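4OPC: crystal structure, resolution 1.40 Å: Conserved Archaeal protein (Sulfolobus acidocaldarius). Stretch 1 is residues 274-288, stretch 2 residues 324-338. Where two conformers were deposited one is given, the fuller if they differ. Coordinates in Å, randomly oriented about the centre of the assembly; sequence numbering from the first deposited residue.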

ATOM      1  N   ARG A 274      -5.463  -2.803   7.642  1.00 11.40           N
ATOM      2  CA  ARG A 274      -5.698  -1.451   8.139  1.00 12.13           C
ATOM      3  C   ARG A 274      -4.358  -0.776   8.468  1.00 10.62           C
ATOM      4  O   ARG A 274      -3.356  -1.452   8.711  1.00 11.27           O
ATOM      5  N   PRO A 275      -4.319   0.564   8.479  1.00 11.30           N
ATOM      6  CA  PRO A 275      -3.023   1.201   8.758  1.00 11.59           C
ATOM      7  C   PRO A 275      -2.565   1.002  10.203  1.00 11.20           C
ATOM      8  O   PRO A 275      -3.302   0.474  11.041  1.00 11.80           O
ATOM      9  N   LEU A 276      -1.330   1.414  10.491  1.00 12.23           N
ATOM     10  CA  LEU A 276      -0.869   1.484  11.874  1.00 11.95           C
ATOM     11  C   LEU A 276      -1.923   2.197  12.704  1.00 13.03           C
ATOM     12  O   LEU A 276      -2.434   3.233  12.281  1.00 14.58           O
ATOM     13  N   TYR A 277      -2.248   1.655  13.875  1.00 12.75           N
ATOM     14  CA  TYR A 277      -3.295   2.242  14.707  1.00 12.88           C
ATOM     15  C   TYR A 277      -3.054   3.720  14.984  1.00 14.97           C
ATOM     16  O   TYR A 277      -3.996   4.516  14.957  1.00 15.60           O
ATOM     17  N   THR A 278      -1.797   4.082  15.245  1.00 13.04           N
ATOM     18  CA  THR A 278      -1.389   5.475  15.116  1.00 13.81           C
ATOM     19  C   THR A 278      -0.180   5.586  14.207  1.00 11.98           C
ATOM     20  O   THR A 278       0.776   4.803  14.316  1.00 12.55           O
ATOM     21  N   MET A 279      -0.228   6.569  13.314  1.00 11.39           N
ATOM     22  CA  MET A 279       0.870   6.873  12.406  1.00 10.70           C
ATOM     23  C   MET A 279       1.660   8.066  12.927  1.00 11.58           C
ATOM     24  O   MET A 279       2.559   8.568  12.248  1.00 12.50           O
ATOM     25  N   ALA A 280       1.354   8.501  14.150  1.00 11.52           N
ATOM     26  CA  ALA A 280       2.040   9.639  14.771  1.00 11.21           C
ATOM     27  C   ALA A 280       2.406   9.334  16.213  1.00 12.22           C
ATOM     28  O   ALA A 280       1.615   8.734  16.946  1.00 13.05           O
ATOM     29  N   TRP A 281       3.584   9.781  16.634  1.00 12.06           N
ATOM     30  CA  TRP A 281       3.944   9.764  18.038  1.00 11.54           C
ATOM     31  C   TRP A 281       4.870  10.957  18.284  1.00 11.81           C
ATOM     32  O   TRP A 281       5.035  11.809  17.406  1.00 13.15           O
ATOM     33  N   ASN A 282       5.458  11.040  19.473  1.00 12.73           N
ATOM     34  CA  ASN A 282       6.308  12.182  19.807  1.00 12.43           C
ATOM     35  C   ASN A 282       7.517  12.259  18.884  1.00 12.81           C
ATOM     36  O   ASN A 282       8.390  11.393  18.934  1.00 13.99           O
ATOM     37  N   GLY A 283       7.568  13.299  18.053  1.00 12.43           N
ATOM     38  CA  GLY A 283       8.693  13.511  17.157  1.00 12.51           C
ATOM     39  C   GLY A 283       8.746  12.638  15.913  1.00 11.69           C
ATOM     40  O   GLY A 283       9.780  12.625  15.231  1.00 11.92           O
ATOM     41  N   ILE A 284       7.669  11.907  15.605  1.00 11.04           N
ATOM     42  CA  ILE A 284       7.731  10.963  14.484  1.00 11.24           C
ATOM     43  C   ILE A 284       6.377  10.741  13.825  1.00 11.89           C
ATOM     44  O   ILE A 284       5.339  10.664  14.501  1.00 12.20           O
ATOM     45  N   ILE A 285       6.401  10.653  12.500  1.00 11.32           N
ATOM     46  CA  ILE A 285       5.249  10.223  11.707  1.00 11.97           C
ATOM     47  C   ILE A 285       5.706   9.070  10.826  1.00 10.90           C
ATOM     48  O   ILE A 285       6.841   9.080  10.328  1.00 12.18           O
ATOM     49  N   VAL A 286       4.840   8.069  10.647  1.00  9.85           N
ATOM     50  CA  VAL A 286       5.130   6.907   9.824  1.00 10.72           C
ATOM     51  C   VAL A 286       4.209   6.896   8.611  1.00 10.81           C
ATOM     52  O   VAL A 286       3.005   7.131   8.739  1.00 12.48           O
ATOM     53  N   ILE A 287       4.774   6.632   7.433  1.00 10.35           N
ATOM     54  CA  ILE A 287       4.010   6.676   6.185  1.00 11.27           C
ATOM     55  C   ILE A 287       4.334   5.490   5.273  1.00 10.35           C
ATOM     56  O   ILE A 287       5.294   4.739   5.513  1.00 11.50           O
ATOM     57  N   GLY A 288       3.529   5.309   4.231  1.00 10.03           N
ATOM     58  CA  GLY A 288       3.768   4.254   3.261  1.00 10.15           C
ATOM     59  C   GLY A 288       3.656   2.848   3.826  1.00  9.17           C
ATOM     60  O   GLY A 288       2.958   2.610   4.828  1.00 10.65           O
ATOM     61  N   ASP A 324       4.378  22.291  18.655  1.00 18.48           N
ATOM     62  CA  ASP A 324       4.046  21.066  19.392  1.00 18.21           C
ATOM     63  C   ASP A 324       4.318  19.828  18.530  1.00 15.66           C
ATOM     64  O   ASP A 324       3.562  19.537  17.605  1.00 17.19           O
ATOM     65  N   PHE A 325       5.396  19.107  18.837  1.00 15.27           N
ATOM     66  CA  PHE A 325       5.791  17.939  18.059  1.00 13.79           C
ATOM     67  C   PHE A 325       5.504  16.641  18.818  1.00 13.65           C
ATOM     68  O   PHE A 325       5.982  15.564  18.454  1.00 14.27           O
ATOM     69  N   SER A 326       4.695  16.747  19.864  1.00 14.92           N
ATOM     70  CA  SER A 326       4.211  15.569  20.564  1.00 14.56           C
ATOM     71  C   SER A 326       3.255  14.786  19.687  1.00 15.14           C
ATOM     72  O   SER A 326       2.838  15.242  18.610  1.00 14.16           O
ATOM     73  N   ALA A 327       2.886  13.601  20.157  1.00 13.19           N
ATOM     74  CA  ALA A 327       1.853  12.827  19.477  1.00 16.43           C
ATOM     75  C   ALA A 327       0.604  13.672  19.217  1.00 15.86           C
ATOM     76  O   ALA A 327       0.047  13.644  18.115  1.00 15.64           O
ATOM     77  N   SER A 328       0.170  14.430  20.220  1.00 16.65           N
ATOM     78  CA  SER A 328      -1.009  15.272  20.059  0.55 16.83           C
ATOM     79  C   SER A 328      -0.767  16.358  19.018  1.00 16.64           C
ATOM     80  O   SER A 328      -1.661  16.682  18.223  1.00 18.22           O
ATOM     81  N   GLY A 329       0.439  16.913  19.020  1.00 16.04           N
ATOM     82  CA  GLY A 329       0.795  17.943  18.064  1.00 16.16           C
ATOM     83  C   GLY A 329       0.830  17.464  16.623  1.00 14.42           C
ATOM     84  O   GLY A 329       0.637  18.258  15.700  1.00 18.20           O
ATOM     85  N   LEU A 330       1.075  16.170  16.439  1.00 13.28           N
ATOM     86  CA  LEU A 330       1.172  15.577  15.112  1.00 13.24           C
ATOM     87  C   LEU A 330      -0.066  14.740  14.771  1.00 13.62           C
ATOM     88  O   LEU A 330      -0.129  14.124  13.710  1.00 14.37           O
ATOM     89  N   TRP A 331      -1.048  14.744  15.665  1.00 13.36           N
ATOM     90  CA  TRP A 331      -2.197  13.832  15.576  1.00 13.69           C
ATOM     91  C   TRP A 331      -3.040  14.024  14.319  1.00 16.04           C
ATOM     92  O   TRP A 331      -3.736  13.099  13.892  1.00 14.25           O
ATOM     93  N   ASP A 332      -2.978  15.213  13.725  0.58 17.28           N
ATOM     94  CA  ASP A 332      -3.706  15.476  12.484  0.58 19.65           C
ATOM     95  C   ASP A 332      -3.291  14.528  11.371  0.58 16.51           C
ATOM     96  O   ASP A 332      -4.035  14.324  10.412  0.58 13.49           O
ATOM     97  N   MET A 333      -2.099  13.954  11.493  1.00 14.47           N
ATOM     98  CA  MET A 333      -1.654  12.935  10.546  1.00 13.78           C
ATOM     99  C   MET A 333      -2.694  11.822  10.490  1.00 14.79           C
ATOM    100  O   MET A 333      -3.121  11.399   9.410  1.00 14.29           O
ATOM    101  N   ASN A 334      -3.102  11.361  11.666  1.00 12.97           N
ATOM    102  CA  ASN A 334      -4.075  10.282  11.771  1.00 12.84           C
ATOM    103  C   ASN A 334      -5.434  10.714  11.255  1.00 14.13           C
ATOM    104  O   ASN A 334      -6.069   9.991  10.495  1.00 14.99           O
ATOM    105  N   ILE A 335      -5.886  11.888  11.679  1.00 14.64           N
ATOM    106  CA  ILE A 335      -7.200  12.371  11.261  1.00 16.96           C
ATOM    107  C   ILE A 335      -7.283  12.490   9.737  1.00 18.13           C
ATOM    108  O   ILE A 335      -8.229  11.991   9.109  1.00 17.24           O
ATOM    109  N   CYS A 336      -6.279  13.131   9.147  1.00 15.33           N
ATOM    110  CA  CYS A 336      -6.206  13.311   7.697  1.00 15.62           C
ATOM    111  C   CYS A 336      -6.160  11.966   6.986  1.00 14.51           C
ATOM    112  O   CYS A 336      -6.960  11.711   6.075  1.00 14.48           O
ATOM    113  N   TYR A 337      -5.253  11.085   7.406  1.00 12.91           N
ATOM    114  CA  TYR A 337      -5.101   9.822   6.689  1.00 12.10           C
ATOM    115  C   TYR A 337      -6.318   8.912   6.803  1.00 12.73           C
ATOM    116  O   TYR A 337      -6.728   8.310   5.806  1.00 12.80           O
ATOM    117  N   VAL A 338      -6.890   8.803   7.998  1.00 12.59           N
ATOM    118  CA  VAL A 338      -8.104   8.001   8.162  1.00 14.37           C
ATOM    119  C   VAL A 338      -9.248   8.548   7.302  1.00 14.94           C
ATOM    120  O   VAL A 338      -9.948   7.773   6.646  1.00 14.91           O
TER

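What fills the apolar centre of the contact? The CA-to-CB bonds of Met 279, Ala 280 and Ile 285 on one stretch and of Leu 330, Met 333 and Tyr 337 on the other all point toward the opposing stretch. Met 333, with chi1 t, chi2 p and chi3 t, carries the largest covered area. Its extended end places Met 333 CE 3.6 Å from CE of Met 279 and 3.8 Å from CG2 of Ile 287, while Met 333 SD lies 3.7 Å from CG2 of Ile 285. Leu 330 (m, t) and Ile 285 (m, t) meet through their tips, Leu 330 CD2 lying 3.9 Å from Ile 285 CD1. Ala 280 brings its methyl close to the helical segment: Ala 280 CB is 4.0 Å from CB of Leu 330 and 3.6 Å from the backbone O of Leu 330.

How does Met 279 reach the aromatic ring of Tyr 337? Its chi1 is m and chi2 t, and a p value for chi3 turns the terminal methyl over one face of the ring. Met 279 CE sits 4.2 Å from the centroid of the Tyr 337 ring, only 15° off the normal, a CH-pi contact; Met 279 SD approaches obliquely, 3.6 Å from Tyr 337 CD2. Tyr 337, with chi1 t and chi2 at 78°, also offers its edge to Pro 275, whose CG is 4.0 Å from Tyr 337 CE2. The tyrosine hydroxyl is satisfied elsewhere in the structure.

Which polar side chain joins the helix to the loop before the first strand? Asn 334 starts sideways, but chi1 m and chi2 near -43° bring its amide inward, so that both ends of the amide are used. Asn 334 ND2 donates to OG1 of Thr 278 at 2.9 Å, and Asn 334 OD1 accepts from the backbone N of Met 279 at 2.8 Å with a nearly straight angle. Water 1 lies 3.0 Å from OD1 of Asn 334 and 3.1 Å from the backbone O of Leu 276, within hydrogen-bonding reach of both. The t rotamer of Thr 278 lets OG1 donate to O of Ala 280 at 2.7 Å while accepting from Asn 334. Thr 278 OG1 is also 3.3 Å from CZ3 of Trp 331, whose t chi1 brings the indole back from a CA-to-CB bond that points away.

What secures the turn against the start of the second stretch's helical segment? Trp 281 to Ile 284 form a type II turn, in which Gly 283 has the positive phi that favours glycine; its N donates to O of Phe 325 at 2.8 Å. Asn 282, chi1 m, swings OD1 to accept from N of Ala 327, also at 2.8 Å. Beside it, Ser 326 (p) points away overall and caps the helix, its OG accepting from N of Gly 329 at 3.1 Å and donating to OD1 of Asp 324 at 2.6 Å. Trp 281, chi1 t, also points away, yet its CE3 lies 3.8 Å from CB of Ala 327.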

ATOM      1  CB  ARG A 274      -6.578  -1.530   9.385  1.00 12.68           C
ATOM      2  CG  ARG A 274      -5.906  -2.264  10.527  1.00 13.25           C
ATOM      3  CD  ARG A 274      -6.911  -3.033  11.396  1.00 15.96           C
ATOM      4  NE  ARG A 274      -6.203  -3.744  12.457  1.00 16.80           N
ATOM      5  CZ  ARG A 274      -5.582  -4.911  12.303  1.00 17.09           C
ATOM      6  NH1 ARG A 274      -5.576  -5.523  11.126  1.00 15.27           N
ATOM      7  NH2 ARG A 274      -4.962  -5.468  13.335  1.00 23.53           N
ATOM      8  CB  PRO A 275      -3.283   2.687   8.477  1.00 15.04           C
ATOM      9  CG  PRO A 275      -4.771   2.853   8.537  1.00 15.03           C
ATOM     10  CD  PRO A 275      -5.388   1.534   8.187  1.00 14.52           C
ATOM     11  CB  LEU A 276       0.401   2.330  11.946  1.00 16.35           C
ATOM     12  CG  LEU A 276       1.817   1.767  11.894  1.00 33.34           C
ATOM     13  CD1 LEU A 276       2.782   2.861  12.359  1.00 15.59           C
ATOM     14  CD2 LEU A 276       1.996   0.502  12.708  1.00 18.31           C
ATOM     15  CB  TYR A 277      -3.465   1.464  16.004  1.00 14.44           C
ATOM     16  CG  TYR A 277      -4.241   0.183  15.834  1.00 15.65           C
ATOM     17  CD1 TYR A 277      -5.482   0.183  15.211  1.00 16.87           C
ATOM     18  CD2 TYR A 277      -3.732  -1.029  16.278  1.00 19.47           C
ATOM     19  CE1 TYR A 277      -6.209  -0.989  15.067  1.00 17.80           C
ATOM     20  CE2 TYR A 277      -4.456  -2.207  16.129  1.00 17.80           C
ATOM     21  CZ  TYR A 277      -5.680  -2.169  15.516  1.00 16.39           C
ATOM     22  OH  TYR A 277      -6.413  -3.332  15.362  1.00 21.03           O
ATOM     23  CB  THR A 278      -1.113   6.178  16.464  1.00 12.97           C
ATOM     24  OG1 THR A 278      -0.682   7.518  16.191  1.00 12.84           O
ATOM     25  CG2 THR A 278      -0.024   5.465  17.259  1.00 14.30           C
ATOM     26  CB  MET A 279       0.329   7.147  10.997  1.00 11.40           C
ATOM     27  CG  MET A 279      -0.373   5.915  10.414  1.00 14.18           C
ATOM     28  SD  MET A 279      -1.379   6.281   8.953  1.00 15.20           S
ATOM     29  CE  MET A 279      -0.141   6.280   7.676  1.00 16.18           C
ATOM     30  CB  ALA A 280       1.155  10.885  14.725  1.00 13.74           C
ATOM     31  CB  TRP A 281       4.596   8.429  18.388  1.00 14.91           C
ATOM     32  CG  TRP A 281       4.615   8.144  19.844  1.00 17.99           C
ATOM     33  CD1 TRP A 281       5.711   8.097  20.658  1.00 19.85           C
ATOM     34  CD2 TRP A 281       3.483   7.885  20.672  1.00 17.72           C
ATOM     35  NE1 TRP A 281       5.330   7.817  21.946  1.00 21.83           N
ATOM     36  CE2 TRP A 281       3.967   7.686  21.986  1.00 17.88           C
ATOM     37  CE3 TRP A 281       2.109   7.807  20.438  1.00 16.44           C
ATOM     38  CZ2 TRP A 281       3.124   7.405  23.053  1.00 24.05           C
ATOM     39  CZ3 TRP A 281       1.266   7.527  21.510  1.00 23.58           C
ATOM     40  CH2 TRP A 281       1.781   7.333  22.799  1.00 19.91           C
ATOM     41  CB  ASN A 282       6.818  12.102  21.248  1.00 14.00           C
ATOM     42  CG  ASN A 282       5.715  11.994  22.280  1.00 17.57           C
ATOM     43  OD1 ASN A 282       4.613  12.522  22.121  1.00 16.80           O
ATOM     44  ND2 ASN A 282       6.026  11.317  23.376  1.00 20.74           N
ATOM     45  CB  ILE A 284       8.330   9.614  14.931  1.00 10.89           C
ATOM     46  CG1 ILE A 284       8.445   8.648  13.752  1.00 12.99           C
ATOM     47  CG2 ILE A 284       7.533   9.014  16.104  1.00 13.44           C
ATOM     48  CD1 ILE A 284       9.295   7.410  14.051  1.00 15.49           C
ATOM     49  CB  ILE A 285       4.695  11.378  10.854  1.00 12.02           C
ATOM     50  CG1 ILE A 285       3.923  12.358  11.743  1.00 13.93           C
ATOM     51  CG2 ILE A 285       3.825  10.854   9.686  1.00 15.93           C
ATOM     52  CD1 ILE A 285       3.513  13.635  11.013  1.00 19.27           C
ATOM     53  CB  VAL A 286       4.915   5.620  10.644  1.00 11.07           C
ATOM     54  CG1 VAL A 286       5.244   4.389   9.810  1.00 12.13           C
ATOM     55  CG2 VAL A 286       5.763   5.661  11.905  1.00 13.89           C
ATOM     56  CB  ILE A 287       4.212   8.008   5.422  1.00  9.77           C
ATOM     57  CG1 ILE A 287       5.675   8.180   5.015  1.00 10.62           C
ATOM     58  CG2 ILE A 287       3.745   9.196   6.257  1.00 12.45           C
ATOM     59  CD1 ILE A 287       5.908   9.394   4.122  1.00 12.09           C
ATOM     60  CB  ASP A 324       2.572  21.113  19.816  1.00 20.01           C
ATOM     61  CG  ASP A 324       2.171  19.962  20.734  1.00 21.20           C
ATOM     62  OD1 ASP A 324       2.987  19.056  20.982  1.00 19.66           O
ATOM     63  OD2 ASP A 324       1.014  19.956  21.211  1.00 27.43           O
ATOM     64  CB  PHE A 325       7.265  18.047  17.655  1.00 16.32           C
ATOM     65  CG  PHE A 325       7.576  19.290  16.875  1.00 19.10           C
ATOM     66  CD1 PHE A 325       7.261  19.378  15.527  1.00 22.94           C
ATOM     67  CD2 PHE A 325       8.157  20.385  17.497  1.00 22.07           C
ATOM     68  CE1 PHE A 325       7.539  20.542  14.810  1.00 22.55           C
ATOM     69  CE2 PHE A 325       8.442  21.541  16.787  1.00 26.68           C
ATOM     70  CZ  PHE A 325       8.127  21.617  15.443  1.00 24.06           C
ATOM     71  CB  SER A 326       3.476  15.972  21.842  1.00 16.16           C
ATOM     72  OG  SER A 326       2.229  16.609  21.552  1.00 16.88           O
ATOM     73  CB  ALA A 327       1.503  11.597  20.279  1.00 15.99           C
ATOM     74  CB  SER A 328      -1.408  15.905  21.391  0.55 19.35           C
ATOM     75  OG  SER A 328      -1.665  14.908  22.357  0.55 19.14           O
ATOM     76  CB  LEU A 330       2.433  14.707  15.041  1.00 13.18           C
ATOM     77  CG  LEU A 330       3.751  15.492  15.096  1.00 12.74           C
ATOM     78  CD1 LEU A 330       4.921  14.559  15.308  1.00 14.11           C
ATOM     79  CD2 LEU A 330       3.964  16.308  13.834  1.00 18.11           C
ATOM     80  CB  TRP A 331      -3.068  13.988  16.822  1.00 14.92           C
ATOM     81  CG  TRP A 331      -3.881  12.772  17.160  1.00 15.00           C
ATOM     82  CD1 TRP A 331      -5.238  12.643  17.090  1.00 17.16           C
ATOM     83  CD2 TRP A 331      -3.380  11.507  17.616  1.00 15.69           C
ATOM     84  NE1 TRP A 331      -5.613  11.383  17.484  1.00 17.23           N
ATOM     85  CE2 TRP A 331      -4.492  10.668  17.814  1.00 16.65           C
ATOM     86  CE3 TRP A 331      -2.101  11.012  17.896  1.00 16.31           C
ATOM     87  CZ2 TRP A 331      -4.361   9.348  18.258  1.00 17.65           C
ATOM     88  CZ3 TRP A 331      -1.972   9.706  18.340  1.00 15.29           C
ATOM     89  CH2 TRP A 331      -3.095   8.889  18.512  1.00 16.24           C
ATOM     90  CB  ASP A 332      -3.505  16.920  12.022  0.58 20.52           C
ATOM     91  CG  ASP A 332      -4.389  17.896  12.762  0.58 23.44           C
ATOM     92  OD1 ASP A 332      -5.342  17.450  13.436  0.58 29.09           O
ATOM     93  OD2 ASP A 332      -4.135  19.111  12.656  0.58 34.89           O
ATOM     94  CB  MET A 333      -0.308  12.346  10.966  1.00 14.84           C
ATOM     95  CG  MET A 333       0.082  11.099  10.184  1.00 12.79           C
ATOM     96  SD  MET A 333       0.370  11.478   8.441  1.00 14.71           S
ATOM     97  CE  MET A 333       0.308   9.843   7.718  1.00 14.97           C
ATOM     98  CB  ASN A 334      -4.218   9.838  13.219  1.00 12.89           C
ATOM     99  CG  ASN A 334      -3.017   9.079  13.717  1.00 13.88           C
ATOM    100  OD1 ASN A 334      -2.487   8.223  13.021  1.00 15.26           O
ATOM    101  ND2 ASN A 334      -2.589   9.383  14.932  1.00 13.84           N
ATOM    102  CB  ILE A 335      -7.519  13.728  11.891  1.00 19.25           C
ATOM    103  CG1 ILE A 335      -7.389  13.672  13.421  1.00 21.21           C
ATOM    104  CG2 ILE A 335      -8.905  14.196  11.452  1.00 19.38           C
ATOM    105  CD1 ILE A 335      -8.189  12.572  14.065  1.00 22.44           C
ATOM    106  CB  CYS A 336      -4.963  14.143   7.332  1.00 17.78           C
ATOM    107  SG  CYS A 336      -4.508  14.264   5.543  1.00 21.10           S
ATOM    108  CB  TYR A 337      -3.822   9.065   7.085  1.00 12.10           C
ATOM    109  CG  TYR A 337      -3.654   7.882   6.189  1.00 11.68           C
ATOM    110  CD1 TYR A 337      -3.166   8.034   4.894  1.00 12.30           C
ATOM    111  CD2 TYR A 337      -4.070   6.618   6.581  1.00 13.02           C
ATOM    112  CE1 TYR A 337      -3.063   6.949   4.039  1.00 11.38           C
ATOM    113  CE2 TYR A 337      -3.971   5.536   5.726  1.00 12.79           C
ATOM    114  CZ  TYR A 337      -3.471   5.712   4.453  1.00 11.28           C
ATOM    115  OH  TYR A 337      -3.382   4.661   3.575  1.00 13.49           O
ATOM    116  CB  VAL A 338      -8.508   7.881   9.649  1.00 16.18           C
ATOM    117  CG1 VAL A 338      -9.883   7.257   9.780  1.00 18.80           C
ATOM    118  CG2 VAL A 338      -7.462   7.055  10.411  1.00 17.48           C
TER
HETATM  119  O   HOH W   1      -3.687   5.898  11.459  1.00 33.37           O